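Side-chain contacts in Endoglucanase(Endo-1,4-beta-glucanase)protein (Pseudomonas stutzeri, PDB 6R2J), which probably hydrolyses beta-1,4-glucosidic bonds of cellulose as a family 5 glycoside hydrolase and binds cellobiose: residues G30-G33 with F37-E40; K82-A87 with V94-H99; V64-S67 with L72-D75. All coordinates share one frame; numbering follows the deposited sequence.

Interaction 1. Residues G30-G33 with F37-E40; sequences GKNG and FYPE
The long loop that leads from strand 14-18 to helix 41-49 doubles back where N32 and G33 meet F37 and Y38. The carboxamide of N32 points its OD1 at the F37-Y38 backbone, with its CG anti to the backbone N (chi1 -179°). Its OD1 lies 3.7 Å from F37 CA, and a water closes the remaining distance. That water donates to N32 OD1 at 2.7 Å and accepts from Y38 N at 3.2 Å, so a side-chain oxygen and a backbone N-H are joined through solvent. N32 OD1 also sits near the plane of the Y38 ring, at its edge. The hydroxyl of Y38 is hydrogen-bonded to Q76 of helix 74-89.

F37 turns its ring back to G33, whose carbonyl O lies in the ring plane at the edge, 3.6 Å from F37 CE1. An alanine in place of F37 would remove the ring, and the G33 carbonyl would probably be left without the aromatic edge it meets, opening a gap beside it. At its backbone angles (phi 94°, psi -12°) a side chain on G33 would collide with the carbonyl oxygen of N32. Such a loop, with a water bridge and a glycine at a backbone shape unfavourable to other residues, is one of the long beta-alpha connections of a TIM barrel.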
loop_
_atom_site.group_PDB
_atom_site.type_symbol
_atom_site.label_atom_id
_atom_site.label_comp_id
_atom_site.label_asym_id
_atom_site.label_seq_id
_atom_site.Cartn_x
_atom_site.Cartn_y
_atom_site.Cartn_z
ATOM N N GLY A 30 14.204 -11.406 13.310
ATOM C CA GLY A 30 13.724 -10.629 14.428
ATOM C C GLY A 30 12.633 -11.367 15.194
ATOM O O GLY A 30 12.253 -12.500 14.876
ATOM N N LYS A 31 12.106 -10.704 16.228
ATOM C CA LYS A 31 11.046 -11.278 17.033
ATOM C C LYS A 31 9.789 -10.408 17.005
ATOM O O LYS A 31 9.861 -9.191 17.174
ATOM C CB LYS A 31 11.495 -11.433 18.487
ATOM C CG LYS A 31 12.568 -12.469 18.701
ATOM C CD LYS A 31 12.909 -12.577 20.166
ATOM C CE LYS A 31 13.248 -11.269 20.842
ATOM N NZ LYS A 31 13.406 -11.417 22.340
ATOM N N ASN A 32 8.649 -11.037 16.778
ATOM C CA ASN A 32 7.385 -10.348 16.967
ATOM C C ASN A 32 7.294 -9.848 18.398
ATOM O O ASN A 32 7.611 -10.564 19.356
ATOM C CB ASN A 32 6.246 -11.322 16.651
ATOM C CG ASN A 32 4.897 -10.705 16.798
ATOM O OD1 ASN A 32 4.743 -9.482 16.715
ATOM N ND2 ASN A 32 3.884 -11.553 16.976
ATOM N N GLY A 33 6.876 -8.605 18.538
ATOM C CA GLY A 33 6.744 -7.997 19.844
ATOM C C GLY A 33 7.951 -7.196 20.293
ATOM O O GLY A 33 7.869 -6.471 21.303
ATOM N N PHE A 37 5.674 -5.783 14.972
ATOM C CA PHE A 37 4.440 -5.886 15.732
ATOM C C PHE A 37 3.305 -6.116 14.746
ATOM O O PHE A 37 3.318 -5.621 13.625
ATOM C CB PHE A 37 4.099 -4.594 16.511
ATOM C CG PHE A 37 5.275 -3.958 17.147
ATOM C CD1 PHE A 37 5.870 -4.561 18.224
ATOM C CD2 PHE A 37 5.828 -2.793 16.644
ATOM C CE1 PHE A 37 6.985 -4.015 18.811
ATOM C CE2 PHE A 37 6.947 -2.267 17.208
ATOM C CZ PHE A 37 7.510 -2.856 18.305
ATOM N N TYR A 38 2.341 -6.824 15.187
ATOM C CA TYR A 38 1.069 -7.055 14.528
ATOM C C TYR A 38 -0.079 -6.384 15.291
ATOM O O TYR A 38 -0.057 -6.266 16.516
ATOM C CB TYR A 38 0.842 -8.569 14.415
ATOM C CG TYR A 38 1.435 -9.135 13.137
ATOM C CD1 TYR A 38 2.789 -9.335 13.006
ATOM C CD2 TYR A 38 0.628 -9.434 12.048
ATOM C CE1 TYR A 38 3.323 -9.847 11.832
ATOM C CE2 TYR A 38 1.150 -9.935 10.863
ATOM C CZ TYR A 38 2.490 -10.153 10.753
ATOM O OH TYR A 38 2.995 -10.646 9.561
ATOM N N PRO A 39 -1.059 -5.872 14.561
ATOM C CA PRO A 39 -2.155 -5.163 15.206
ATOM C C PRO A 39 -3.097 -6.133 15.913
ATOM O O PRO A 39 -3.076 -7.353 15.702
ATOM C CB PRO A 39 -2.841 -4.443 14.037
ATOM C CG PRO A 39 -2.535 -5.318 12.819
ATOM C CD PRO A 39 -1.166 -5.881 13.082
ATOM N N GLU A 40 -3.935 -5.545 16.768
ATOM C CA GLU A 40 -4.931 -6.240 17.561
ATOM C C GLU A 40 -6.323 -5.774 17.156
ATOM O O GLU A 40 -6.482 -4.837 16.367
ATOM C CB GLU A 40 -4.711 -5.971 19.043
ATOM C CG GLU A 40 -3.374 -6.464 19.527
ATOM C CD GLU A 40 -3.296 -7.993 19.569
ATOM O OE1 GLU A 40 -4.320 -8.681 19.291
ATOM O OE2 GLU A 40 -2.201 -8.496 19.911
HETATM O O HOH W 1 2.956 -7.984 18.057
#

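Interaction 2. Residues K82-A87 with V94-H99; sequences KTLDLA and VILDMH
Flat groups play no part between L84 and A87 of the helix and V94 and L96 of the strand, which meet through aliphatic carbons. The flat pair here is H99 with D97, where the strand runs out. H99 ND1 donates to the syn lone pair of D97 OD2 at 2.6 Å, a bent bond (138°) with OD2 tilted from the ring plane, while D97 OD1 lies in that plane at the ring edge. The rings of H99 and Y101 meet edge-to-face.

Across the contact, L84 touches the strand through one methyl, CD2. Its CG stands anti to the carbonyl carbon (chi1 -59°), and CD2 reaches V94 CB at 3.8 Å, the two side chains crossing obliquely. The same CD2 meets L96 CD2 at 4.1 Å. A87 directs its CB toward V94, but their modelled separation is too short to be trusted. F130 of helix 116-130 packs on both L84 and L96, extending this all-apolar layer.

The axes of the helix and strand segments approach to 9.7 Å and run nearly antiparallel (162°). That is the geometry of a helix returning to the next parallel strand in a beta-alpha-beta unit of a TIM barrel.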
loop_
_atom_site.group_PDB
_atom_site.type_symbol
_atom_site.label_atom_id
_atom_site.label_comp_id
_atom_site.label_asym_id
_atom_site.label_seq_id
_atom_site.Cartn_x
_atom_site.Cartn_y
_atom_site.Cartn_z
ATOM N N LYS A 82 -4.575 -13.949 11.027
ATOM C CA LYS A 82 -5.226 -13.220 12.099
ATOM C C LYS A 82 -5.566 -11.811 11.644
ATOM O O LYS A 82 -6.680 -11.329 11.870
ATOM C CB LYS A 82 -4.301 -13.205 13.332
ATOM C CG LYS A 82 -4.737 -12.252 14.438
ATOM C CD LYS A 82 -3.873 -12.325 15.706
ATOM C CE LYS A 82 -4.338 -11.260 16.709
ATOM N NZ LYS A 82 -3.471 -11.122 17.927
ATOM N N THR A 83 -4.602 -11.137 10.996
ATOM C CA THR A 83 -4.807 -9.775 10.501
ATOM C C THR A 83 -5.994 -9.737 9.545
ATOM O O THR A 83 -6.875 -8.875 9.661
ATOM C CB THR A 83 -3.516 -9.294 9.826
ATOM O OG1 THR A 83 -2.479 -9.231 10.833
ATOM C CG2 THR A 83 -3.714 -7.944 9.146
ATOM N N LEU A 84 -6.019 -10.666 8.582
ATOM C CA LEU A 84 -7.133 -10.728 7.643
ATOM C C LEU A 84 -8.429 -11.069 8.361
ATOM O O LEU A 84 -9.489 -10.545 8.007
ATOM C CB LEU A 84 -6.860 -11.768 6.563
ATOM C CG LEU A 84 -5.643 -11.651 5.655
ATOM C CD1 LEU A 84 -5.453 -12.878 4.758
ATOM C CD2 LEU A 84 -5.789 -10.381 4.824
ATOM N N ASP A 85 -8.364 -11.946 9.370
ATOM C CA ASP A 85 -9.571 -12.314 10.112
ATOM C C ASP A 85 -10.159 -11.114 10.832
ATOM O O ASP A 85 -11.377 -10.896 10.826
ATOM C CB ASP A 85 -9.242 -13.378 11.153
ATOM C CG ASP A 85 -9.044 -14.751 10.560
ATOM O OD1 ASP A 85 -9.600 -15.022 9.460
ATOM O OD2 ASP A 85 -8.318 -15.548 11.218
ATOM N N LEU A 86 -9.306 -10.357 11.531
ATOM C CA LEU A 86 -9.780 -9.232 12.331
ATOM C C LEU A 86 -10.284 -8.111 11.436
ATOM O O LEU A 86 -11.307 -7.482 11.736
ATOM C CB LEU A 86 -8.663 -8.752 13.273
ATOM C CG LEU A 86 -8.241 -9.755 14.364
ATOM C CD1 LEU A 86 -7.025 -9.236 15.057
ATOM C CD2 LEU A 86 -9.359 -10.002 15.349
ATOM N N ALA A 87 -9.601 -7.875 10.307
ATOM C CA ALA A 87 -10.106 -6.914 9.326
ATOM C C ALA A 87 -11.509 -7.291 8.878
ATOM O O ALA A 87 -12.434 -6.468 8.931
ATOM C CB ALA A 87 -9.141 -6.795 8.132
ATOM N N VAL A 94 -8.233 -6.047 3.127
ATOM C CA VAL A 94 -6.823 -5.757 3.345
ATOM C C VAL A 94 -6.028 -5.973 2.067
ATOM O O VAL A 94 -6.227 -6.955 1.348
ATOM C CB VAL A 94 -6.265 -6.638 4.487
ATOM C CG1 VAL A 94 -4.771 -6.442 4.663
ATOM C CG2 VAL A 94 -7.054 -6.369 5.782
ATOM N N ILE A 95 -5.094 -5.064 1.822
ATOM C CA ILE A 95 -4.066 -5.223 0.804
ATOM C C ILE A 95 -2.815 -5.691 1.533
ATOM O O ILE A 95 -2.182 -4.929 2.270
ATOM C CB ILE A 95 -3.834 -3.908 0.030
ATOM C CG1 ILE A 95 -5.170 -3.422 -0.594
ATOM C CG2 ILE A 95 -2.775 -4.033 -1.105
ATOM C CD1 ILE A 95 -5.071 -2.162 -1.385
ATOM N N LEU A 96 -2.456 -6.951 1.315
ATOM C CA LEU A 96 -1.185 -7.459 1.810
ATOM C C LEU A 96 -0.038 -6.934 0.952
ATOM O O LEU A 96 -0.020 -7.122 -0.265
ATOM C CB LEU A 96 -1.171 -8.984 1.830
ATOM C CG LEU A 96 -2.168 -9.584 2.826
ATOM C CD1 LEU A 96 -2.017 -11.096 2.797
ATOM C CD2 LEU A 96 -1.985 -9.056 4.226
ATOM N N ASP A 97 0.928 -6.280 1.586
ATOM C CA ASP A 97 1.975 -5.550 0.882
ATOM C C ASP A 97 3.297 -6.190 1.248
ATOM O O ASP A 97 3.730 -6.087 2.405
ATOM C CB ASP A 97 1.936 -4.086 1.332
ATOM C CG ASP A 97 3.284 -3.368 1.216
ATOM O OD1 ASP A 97 4.086 -3.680 0.265
ATOM O OD2 ASP A 97 3.514 -2.543 2.179
ATOM N N MET A 98 3.949 -6.837 0.272
ATOM C CA MET A 98 5.304 -7.354 0.471
ATOM C C MET A 98 6.259 -6.161 0.389
ATOM O O MET A 98 6.596 -5.675 -0.695
ATOM C CB MET A 98 5.659 -8.427 -0.552
ATOM C CG MET A 98 7.101 -8.892 -0.434
ATOM S SD MET A 98 7.541 -10.317 -1.472
ATOM C CE MET A 98 6.562 -11.662 -0.796
ATOM N N HIS A 99 6.693 -5.684 1.545
ATOM C CA HIS A 99 7.292 -4.356 1.696
ATOM C C HIS A 99 8.814 -4.427 1.492
ATOM O O HIS A 99 9.616 -4.056 2.368
ATOM C CB HIS A 99 6.946 -3.868 3.092
ATOM C CG HIS A 99 6.887 -2.383 3.243
ATOM N ND1 HIS A 99 5.920 -1.613 2.640
ATOM C CD2 HIS A 99 7.649 -1.530 3.970
ATOM C CE1 HIS A 99 6.097 -0.348 2.979
ATOM N NE2 HIS A 99 7.135 -0.271 3.793
#

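Interaction 3. Residues V64-S67 with L72-D75; sequences VQHS and LNFD
V64 and N73 are joined by a backbone hydrogen bond, from N73 N to V64 O, at 2.7 Å. The N-H points almost straight at its acceptor (162°), but the donor stands above the carbonyl plane instead of on a lone pair. V64 is modelled in two conformers, so the fine detail around its oxygen carries some reserve.

Weaker contacts gather on the same carbonyl. L72 CA makes a CA-H...O contact with V64 O at 3.1 Å, and L72 CD2 comes to 3.5 Å from that oxygen, so the backbone and side chain of L72 both crowd it.

The apolar part is modest: L72 CD2 meets Q65 CB at 4.3 Å. Both residues also lean on V122 of helix 116-130. The amide of Q65 is gripped at both ends, its NE2 by S70 O and its OE1 by W61 NE1, which fixes its rotation.

Between flat groups, the amide of N73 and the imidazole of H66 lie with planes 21° apart, and N73 ND2 approaches H66 NE2 obliquely at 3.7 Å, a van der Waals contact. N73 holds its CG anti to the backbone N (chi1 -170°), which places the amide near the ring; its other end, OD1, accepts from the backbone N of Q76.

N73 thus anchors the loop through its N-H and caps the helix through its side chain. This is an asparagine N-cap at the start of helix 74-89, where a beta-alpha loop of the TIM barrel enters its helix.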
loop_
_atom_site.group_PDB
_atom_site.type_symbol
_atom_site.label_atom_id
_atom_site.label_comp_id
_atom_site.label_asym_id
_atom_site.label_seq_id
_atom_site.Cartn_x
_atom_site.Cartn_y
_atom_site.Cartn_z
ATOM N N VAL A 64 8.304 -14.206 6.195
ATOM C CA VAL A 64 7.450 -15.318 5.746
ATOM C C VAL A 64 8.291 -16.469 5.207
ATOM O O VAL A 64 7.838 -17.621 5.225
ATOM C CB VAL A 64 6.339 -14.970 4.726
ATOM C CG1 VAL A 64 5.319 -14.011 5.349
ATOM C CG2 VAL A 64 6.951 -14.454 3.421
ATOM N N GLN A 65 9.488 -16.173 4.689
ATOM C CA GLN A 65 10.412 -17.182 4.173
ATOM C C GLN A 65 11.824 -16.774 4.594
ATOM O O GLN A 65 12.447 -15.902 3.979
ATOM C CB GLN A 65 10.288 -17.331 2.661
ATOM C CG GLN A 65 10.993 -18.582 2.134
ATOM C CD GLN A 65 10.773 -18.798 0.650
ATOM O OE1 GLN A 65 10.668 -17.842 -0.106
ATOM N NE2 GLN A 65 10.675 -20.053 0.231
ATOM N N HIS A 66 12.357 -17.431 5.623
ATOM C CA HIS A 66 13.666 -17.029 6.127
ATOM C C HIS A 66 14.783 -17.251 5.108
ATOM O O HIS A 66 15.811 -16.565 5.149
ATOM C CB HIS A 66 14.009 -17.815 7.398
ATOM C CG HIS A 66 13.204 -17.422 8.599
ATOM N ND1 HIS A 66 13.409 -17.970 9.849
ATOM C CD2 HIS A 66 12.172 -16.558 8.733
ATOM C CE1 HIS A 66 12.546 -17.450 10.703
ATOM N NE2 HIS A 66 11.773 -16.603 10.048
ATOM N N SER A 67 14.621 -18.221 4.216
ATOM C CA SER A 67 15.592 -18.477 3.162
ATOM C C SER A 67 14.861 -19.073 1.970
ATOM O O SER A 67 13.761 -19.609 2.099
ATOM C CB SER A 67 16.717 -19.408 3.647
ATOM O OG SER A 67 16.248 -20.722 3.924
ATOM N N LEU A 72 7.576 -21.724 4.052
ATOM C CA LEU A 72 7.035 -20.548 4.712
ATOM C C LEU A 72 7.026 -20.747 6.224
ATOM O O LEU A 72 6.883 -21.867 6.739
ATOM C CB LEU A 72 5.612 -20.262 4.221
ATOM C CG LEU A 72 5.434 -19.989 2.730
ATOM C CD1 LEU A 72 4.021 -19.673 2.368
ATOM C CD2 LEU A 72 6.329 -18.843 2.281
ATOM N N ASN A 73 7.186 -19.636 6.936
ATOM C CA ASN A 73 7.097 -19.633 8.390
ATOM C C ASN A 73 5.634 -19.709 8.823
ATOM O O ASN A 73 4.878 -18.757 8.615
ATOM C CB ASN A 73 7.726 -18.354 8.920
ATOM C CG ASN A 73 7.880 -18.378 10.404
ATOM O OD1 ASN A 73 7.021 -17.921 11.121
ATOM N ND2 ASN A 73 8.984 -18.897 10.872
ATOM N N PHE A 74 5.268 -20.816 9.484
ATOM C CA PHE A 74 3.898 -21.075 9.939
ATOM C C PHE A 74 3.372 -19.959 10.833
ATOM O O PHE A 74 2.249 -19.486 10.655
ATOM C CB PHE A 74 3.929 -22.411 10.686
ATOM C CG PHE A 74 2.595 -22.899 11.159
ATOM C CD1 PHE A 74 1.735 -23.579 10.298
ATOM C CD2 PHE A 74 2.193 -22.686 12.477
ATOM C CE1 PHE A 74 0.505 -24.032 10.739
ATOM C CE2 PHE A 74 0.958 -23.119 12.919
ATOM C CZ PHE A 74 0.124 -23.818 12.057
ATOM N N ASP A 75 4.162 -19.516 11.804
ATOM C CA ASP A 75 3.660 -18.493 12.720
ATOM C C ASP A 75 3.427 -17.158 12.009
ATOM O O ASP A 75 2.540 -16.406 12.393
ATOM C CB ASP A 75 4.632 -18.277 13.883
ATOM C CG ASP A 75 4.617 -19.402 14.908
ATOM O OD1 ASP A 75 3.564 -20.049 15.087
ATOM O OD2 ASP A 75 5.673 -19.633 15.554
#

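In the fold
Along the chain the order is interaction 1, interaction 3, interaction 2, in series, with none nested or crossed. Interaction 1 closes a short loop of three residues before helix 41-49. Interaction 3 closes a four-residue loop between helix 61-64 and helix 74-89, and interaction 2 spans the six residues by which that helix returns to strand 93-98. Helix 74-89 is the common element: interaction 3 sits at its start and interaction 2 farther along. Interaction 1 is tied to the same helix through a salt bridge from E40 to K82 and packing of Y38 on T83. Interaction 3 touches neither of the others, its nearest atoms being about 5 Å from interaction 2.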